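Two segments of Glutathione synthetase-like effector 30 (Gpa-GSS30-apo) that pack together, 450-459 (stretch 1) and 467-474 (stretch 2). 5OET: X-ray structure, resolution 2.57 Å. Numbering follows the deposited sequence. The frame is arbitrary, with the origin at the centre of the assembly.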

ATOM      1  N   ARG A 450      18.036  16.630  28.158  1.00 73.35           N
ATOM      2  CA  ARG A 450      16.987  17.641  28.056  1.00 74.37           C
ATOM      3  C   ARG A 450      16.549  17.671  26.594  1.00 70.96           C
ATOM      4  O   ARG A 450      17.239  18.238  25.758  1.00 71.52           O
ATOM      5  CB  ARG A 450      17.492  19.012  28.558  1.00 79.35           C
ATOM      6  CG  ARG A 450      18.326  18.941  29.862  1.00 82.93           C
ATOM      7  CD  ARG A 450      18.096  20.060  30.890  1.00 86.19           C
ATOM      8  NE  ARG A 450      18.048  21.426  30.339  1.00 88.36           N
ATOM      9  CZ  ARG A 450      16.943  22.110  30.012  1.00 89.71           C
ATOM     10  NH1 ARG A 450      15.725  21.572  30.131  1.00 90.11           N
ATOM     11  NH2 ARG A 450      17.052  23.357  29.534  1.00 90.00           N
ATOM     12  N   PRO A 451      15.414  17.033  26.265  1.00 69.01           N
ATOM     13  CA  PRO A 451      15.152  16.763  24.851  1.00 67.48           C
ATOM     14  C   PRO A 451      14.431  17.901  24.113  1.00 65.89           C
ATOM     15  O   PRO A 451      13.625  18.612  24.712  1.00 67.88           O
ATOM     16  CB  PRO A 451      14.275  15.508  24.913  1.00 66.68           C
ATOM     17  CG  PRO A 451      13.532  15.631  26.216  1.00 67.89           C
ATOM     18  CD  PRO A 451      14.267  16.617  27.095  1.00 69.56           C
ATOM     19  N   MET A 452      14.726  18.039  22.819  1.00 63.20           N
ATOM     20  CA  MET A 452      14.137  19.051  21.935  1.00 61.53           C
ATOM     21  C   MET A 452      12.645  18.792  21.776  1.00 58.47           C
ATOM     22  O   MET A 452      12.232  17.691  21.434  1.00 59.23           O
ATOM     23  CB  MET A 452      14.825  19.008  20.569  1.00 62.86           C
ATOM     24  CG  MET A 452      14.372  20.060  19.562  1.00 65.94           C
ATOM     25  SD  MET A 452      14.878  19.728  17.879  1.00 69.97           S
ATOM     26  CE  MET A 452      13.866  18.295  17.530  1.00 67.06           C
ATOM     27  N   VAL A 453      11.846  19.817  22.025  1.00 57.34           N
ATOM     28  CA  VAL A 453      10.404  19.740  21.947  1.00 55.41           C
ATOM     29  C   VAL A 453       9.981  20.549  20.729  1.00 55.09           C
ATOM     30  O   VAL A 453      10.368  21.700  20.561  1.00 56.46           O
ATOM     31  CB  VAL A 453       9.751  20.290  23.234  1.00 55.88           C
ATOM     32  CG1 VAL A 453       8.244  20.431  23.076  1.00 55.79           C
ATOM     33  CG2 VAL A 453      10.073  19.380  24.408  1.00 55.49           C
ATOM     34  N   ILE A 454       9.189  19.930  19.869  1.00 54.25           N
ATOM     35  CA  ILE A 454       8.646  20.597  18.691  1.00 53.74           C
ATOM     36  C   ILE A 454       7.132  20.384  18.676  1.00 52.18           C
ATOM     37  O   ILE A 454       6.598  19.608  19.466  1.00 51.21           O
ATOM     38  CB  ILE A 454       9.343  20.130  17.381  1.00 52.73           C
ATOM     39  CG1 ILE A 454       9.142  18.634  17.113  1.00 51.91           C
ATOM     40  CG2 ILE A 454      10.832  20.455  17.420  1.00 52.82           C
ATOM     41  CD1 ILE A 454       7.887  18.284  16.340  1.00 51.83           C
ATOM     42  N   LYS A 455       6.457  21.101  17.784  1.00 51.67           N
ATOM     43  CA  LYS A 455       5.005  21.040  17.613  1.00 50.09           C
ATOM     44  C   LYS A 455       4.679  20.290  16.313  1.00 46.98           C
ATOM     45  O   LYS A 455       5.332  20.493  15.285  1.00 47.20           O
ATOM     46  CB  LYS A 455       4.419  22.455  17.552  1.00 52.45           C
ATOM     47  CG  LYS A 455       4.505  23.273  18.846  1.00 55.50           C
ATOM     48  CD  LYS A 455       3.201  23.246  19.652  1.00 57.55           C
ATOM     49  CE  LYS A 455       2.959  24.551  20.437  1.00 59.41           C
ATOM     50  NZ  LYS A 455       3.453  24.526  21.846  1.00 60.40           N
ATOM     51  N   ASN A 456       3.671  19.425  16.368  1.00 43.95           N
ATOM     52  CA  ASN A 456       3.208  18.689  15.204  1.00 41.24           C
ATOM     53  C   ASN A 456       1.784  18.209  15.463  1.00 41.11           C
ATOM     54  O   ASN A 456       1.238  18.406  16.574  1.00 42.34           O
ATOM     55  CB  ASN A 456       4.140  17.503  14.926  1.00 40.14           C
ATOM     56  CG  ASN A 456       4.310  17.220  13.436  1.00 38.81           C
ATOM     57  OD1 ASN A 456       3.342  17.277  12.677  1.00 38.81           O
ATOM     58  ND2 ASN A 456       5.528  16.923  13.013  1.00 36.59           N
ATOM     59  N   HIS A 457       1.175  17.603  14.451  1.00 39.56           N
ATOM     60  CA  HIS A 457      -0.156  17.030  14.580  1.00 40.27           C
ATOM     61  C   HIS A 457      -0.085  15.510  14.456  1.00 40.70           C
ATOM     62  O   HIS A 457       0.641  14.987  13.623  1.00 42.38           O
ATOM     63  CB  HIS A 457      -1.074  17.601  13.498  1.00 40.27           C
ATOM     64  CG  HIS A 457      -0.896  19.067  13.288  1.00 40.45           C
ATOM     65  ND1 HIS A 457      -1.351  20.001  14.183  1.00 40.93           N
ATOM     66  CD2 HIS A 457      -0.287  19.755  12.295  1.00 40.62           C
ATOM     67  CE1 HIS A 457      -1.026  21.208  13.754  1.00 42.40           C
ATOM     68  NE2 HIS A 457      -0.366  21.086  12.616  1.00 41.40           N
ATOM     69  N   PHE A 458      -0.864  14.803  15.262  1.00 41.39           N
ATOM     70  CA  PHE A 458      -0.813  13.336  15.347  1.00 41.10           C
ATOM     71  C   PHE A 458      -2.092  12.688  14.802  1.00 40.95           C
ATOM     72  O   PHE A 458      -3.179  12.990  15.266  1.00 42.58           O
ATOM     73  CB  PHE A 458      -0.642  12.941  16.815  1.00 42.07           C
ATOM     74  CG  PHE A 458       0.765  13.037  17.339  1.00 41.98           C
ATOM     75  CD1 PHE A 458       1.791  13.682  16.643  1.00 41.40           C
ATOM     76  CD2 PHE A 458       1.058  12.467  18.595  1.00 42.92           C
ATOM     77  CE1 PHE A 458       3.078  13.723  17.178  1.00 42.61           C
ATOM     78  CE2 PHE A 458       2.343  12.511  19.123  1.00 42.97           C
ATOM     79  CZ  PHE A 458       3.356  13.143  18.412  1.00 42.47           C
ATOM     80  N   VAL A 459      -1.955  11.789  13.840  1.00 40.92           N
ATOM     81  CA  VAL A 459      -3.096  11.160  13.185  1.00 41.64           C
ATOM     82  C   VAL A 459      -3.186   9.711  13.622  1.00 43.21           C
ATOM     83  O   VAL A 459      -2.262   8.954  13.388  1.00 42.21           O
ATOM     84  CB  VAL A 459      -2.915  11.201  11.666  1.00 39.94           C
ATOM     85  CG1 VAL A 459      -4.140  10.638  10.954  1.00 39.07           C
ATOM     86  CG2 VAL A 459      -2.629  12.624  11.245  1.00 40.42           C
ATOM     87  N   LEU A 467      -4.174  18.144  17.281  1.00 52.02           N
ATOM     88  CA  LEU A 467      -3.504  19.274  16.641  1.00 51.73           C
ATOM     89  C   LEU A 467      -2.644  20.075  17.621  1.00 51.50           C
ATOM     90  O   LEU A 467      -3.017  20.300  18.768  1.00 51.48           O
ATOM     91  CB  LEU A 467      -4.546  20.206  16.013  1.00 53.29           C
ATOM     92  CG  LEU A 467      -5.653  19.638  15.117  1.00 53.05           C
ATOM     93  CD1 LEU A 467      -6.614  20.748  14.710  1.00 54.20           C
ATOM     94  CD2 LEU A 467      -5.099  18.928  13.892  1.00 51.55           C
ATOM     95  N   ASN A 468      -1.481  20.489  17.154  1.00 51.39           N
ATOM     96  CA  ASN A 468      -0.564  21.355  17.895  1.00 54.03           C
ATOM     97  C   ASN A 468      -0.060  20.747  19.219  1.00 54.40           C
ATOM     98  O   ASN A 468       0.025  21.423  20.210  1.00 55.53           O
ATOM     99  CB  ASN A 468      -1.177  22.746  18.104  1.00 55.53           C
ATOM    100  CG  ASN A 468      -1.491  23.447  16.802  1.00 55.54           C
ATOM    101  OD1 ASN A 468      -2.655  23.719  16.498  1.00 56.08           O
ATOM    102  ND2 ASN A 468      -0.453  23.750  16.024  1.00 55.49           N
ATOM    103  N   LEU A 469       0.268  19.463  19.208  1.00 54.43           N
ATOM    104  CA  LEU A 469       0.913  18.822  20.348  1.00 55.60           C
ATOM    105  C   LEU A 469       2.374  19.215  20.438  1.00 56.01           C
ATOM    106  O   LEU A 469       3.032  19.364  19.407  1.00 55.05           O
ATOM    107  CB  LEU A 469       0.884  17.304  20.188  1.00 56.36           C
ATOM    108  CG  LEU A 469      -0.439  16.641  20.501  1.00 57.67           C
ATOM    109  CD1 LEU A 469      -0.438  15.239  19.919  1.00 57.62           C
ATOM    110  CD2 LEU A 469      -0.700  16.648  22.008  1.00 59.37           C
ATOM    111  N   ASP A 470       2.885  19.332  21.662  1.00 56.47           N
ATOM    112  CA  ASP A 470       4.329  19.251  21.894  1.00 55.74           C
ATOM    113  C   ASP A 470       4.765  17.810  21.710  1.00 51.90           C
ATOM    114  O   ASP A 470       4.151  16.920  22.270  1.00 49.67           O
ATOM    115  CB  ASP A 470       4.676  19.691  23.315  1.00 59.05           C
ATOM    116  CG  ASP A 470       4.333  21.146  23.577  1.00 63.18           C
ATOM    117  OD1 ASP A 470       3.630  21.759  22.731  1.00 64.95           O
ATOM    118  OD2 ASP A 470       4.771  21.656  24.640  1.00 65.08           O
ATOM    119  N   ALA A 471       5.820  17.586  20.937  1.00 50.88           N
ATOM    120  CA  ALA A 471       6.423  16.253  20.797  1.00 50.65           C
ATOM    121  C   ALA A 471       7.936  16.310  20.755  1.00 50.44           C
ATOM    122  O   ALA A 471       8.502  17.326  20.387  1.00 50.73           O
ATOM    123  CB  ALA A 471       5.906  15.582  19.541  1.00 50.05           C
ATOM    124  N   THR A 472       8.573  15.198  21.114  1.00 50.37           N
ATOM    125  CA  THR A 472      10.025  15.052  21.052  1.00 51.56           C
ATOM    126  C   THR A 472      10.316  13.992  19.998  1.00 51.20           C
ATOM    127  O   THR A 472       9.909  12.849  20.174  1.00 49.04           O
ATOM    128  CB  THR A 472      10.653  14.610  22.407  1.00 52.20           C
ATOM    129  OG1 THR A 472       9.908  13.521  22.962  1.00 52.88           O
ATOM    130  CG2 THR A 472      10.658  15.733  23.404  1.00 53.41           C
ATOM    131  N   PRO A 473      10.999  14.370  18.895  1.00 52.92           N
ATOM    132  CA  PRO A 473      11.399  13.389  17.902  1.00 52.91           C
ATOM    133  C   PRO A 473      12.639  12.572  18.318  1.00 54.12           C
ATOM    134  O   PRO A 473      13.413  12.995  19.176  1.00 56.69           O
ATOM    135  CB  PRO A 473      11.683  14.236  16.664  1.00 53.73           C
ATOM    136  CG  PRO A 473      12.103  15.545  17.190  1.00 54.63           C
ATOM    137  CD  PRO A 473      11.468  15.722  18.542  1.00 55.28           C
ATOM    138  N   GLU A 474      12.783  11.402  17.700  1.00 53.66           N
ATOM    139  CA  GLU A 474      13.865  10.468  17.957  1.00 52.24           C
ATOM    140  C   GLU A 474      14.303   9.961  16.589  1.00 48.93           C
ATOM    141  O   GLU A 474      13.519   9.373  15.873  1.00 45.69           O
ATOM    142  CB  GLU A 474      13.382   9.311  18.835  1.00 54.48           C
ATOM    143  CG  GLU A 474      14.478   8.384  19.362  1.00 57.09           C
ATOM    144  CD  GLU A 474      13.980   6.968  19.716  1.00 59.53           C
ATOM    145  OE1 GLU A 474      13.576   6.195  18.793  1.00 62.28           O
ATOM    146  OE2 GLU A 474      14.021   6.607  20.916  1.00 59.78           O
TER

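The apolar centre of the contact lies on the sheet face that carries Ile 454 and Asn 456 from one strand and Leu 469 and Ala 471 from the other. Phe 458 packs against two residues here: Leu 469 CD1 sits over one face of the aromatic ring, 3.4 Å from Phe 458 CD2, while the far end of the ring reaches Ala 471, with Phe 458 CZ 3.7 Å from Ala 471 CB. The side chain of Ala 471 ends at its methyl group, and the phenyl ring packs directly against it. Further along, Ile 454 CG1 lies 4.0 Å from Pro 473 CD, and the Met 452 side chain, t at chi1 and chi2 and p at chi3, brings its terminal methyl to the same proline, Met 452 CE to Pro 473 CG being 3.3 Å. Together the two stretches bury 786 Å² between them.

Beneath these side chains the backbones run as an antiparallel ladder, although the overall strand axes diverge strongly, with 110° between their N-to-C directions. Ile 454 and Ala 471 form a hydrogen-bonded pair, short in both directions: Ile 454 N donates to Ala 471 O at 2.7 Å, and Ala 471 N to Ile 454 O at 2.6 Å, both nearly linear. Two residues on, Asn 456 and Leu 469 repeat the pattern less tightly, with Asn 456 N to Leu 469 O at 3.1 Å and Leu 469 N to Asn 456 O at 3.0 Å; the latter is the more bent, at 133°. The intervening pair, Lys 455 and Asp 470, makes no backbone hydrogen bond to each other, but Lys 455 CA approaches Leu 469 O at 3.1 Å in a CA-H...O contact.

On the opposite face, Lys 455 and Asp 470 point the same way, so their oppositely charged ends can meet in a salt bridge, Lys 455 NZ to Asp 470 OD1, at 2.9 Å. Nearby, Val 453 CG1 packs 3.7 Å from Asp 470 CB, and Val 453 CG2 lies 3.8 Å from Thr 472 CG2.

At the other end the chain turns a corner at Asn 468, and a side chain takes up the bonding there. Asn 468 N donates to His 457 ND1 at 3.0 Å, which requires that this ring nitrogen be unprotonated. The amide approaches the imidazole at its edge, near the ring plane, where the nitrogen lone pair lies. Next to it, His 457 N is held by Asn 456 OD1 at 2.8 Å, a hydrogen bond within the strand.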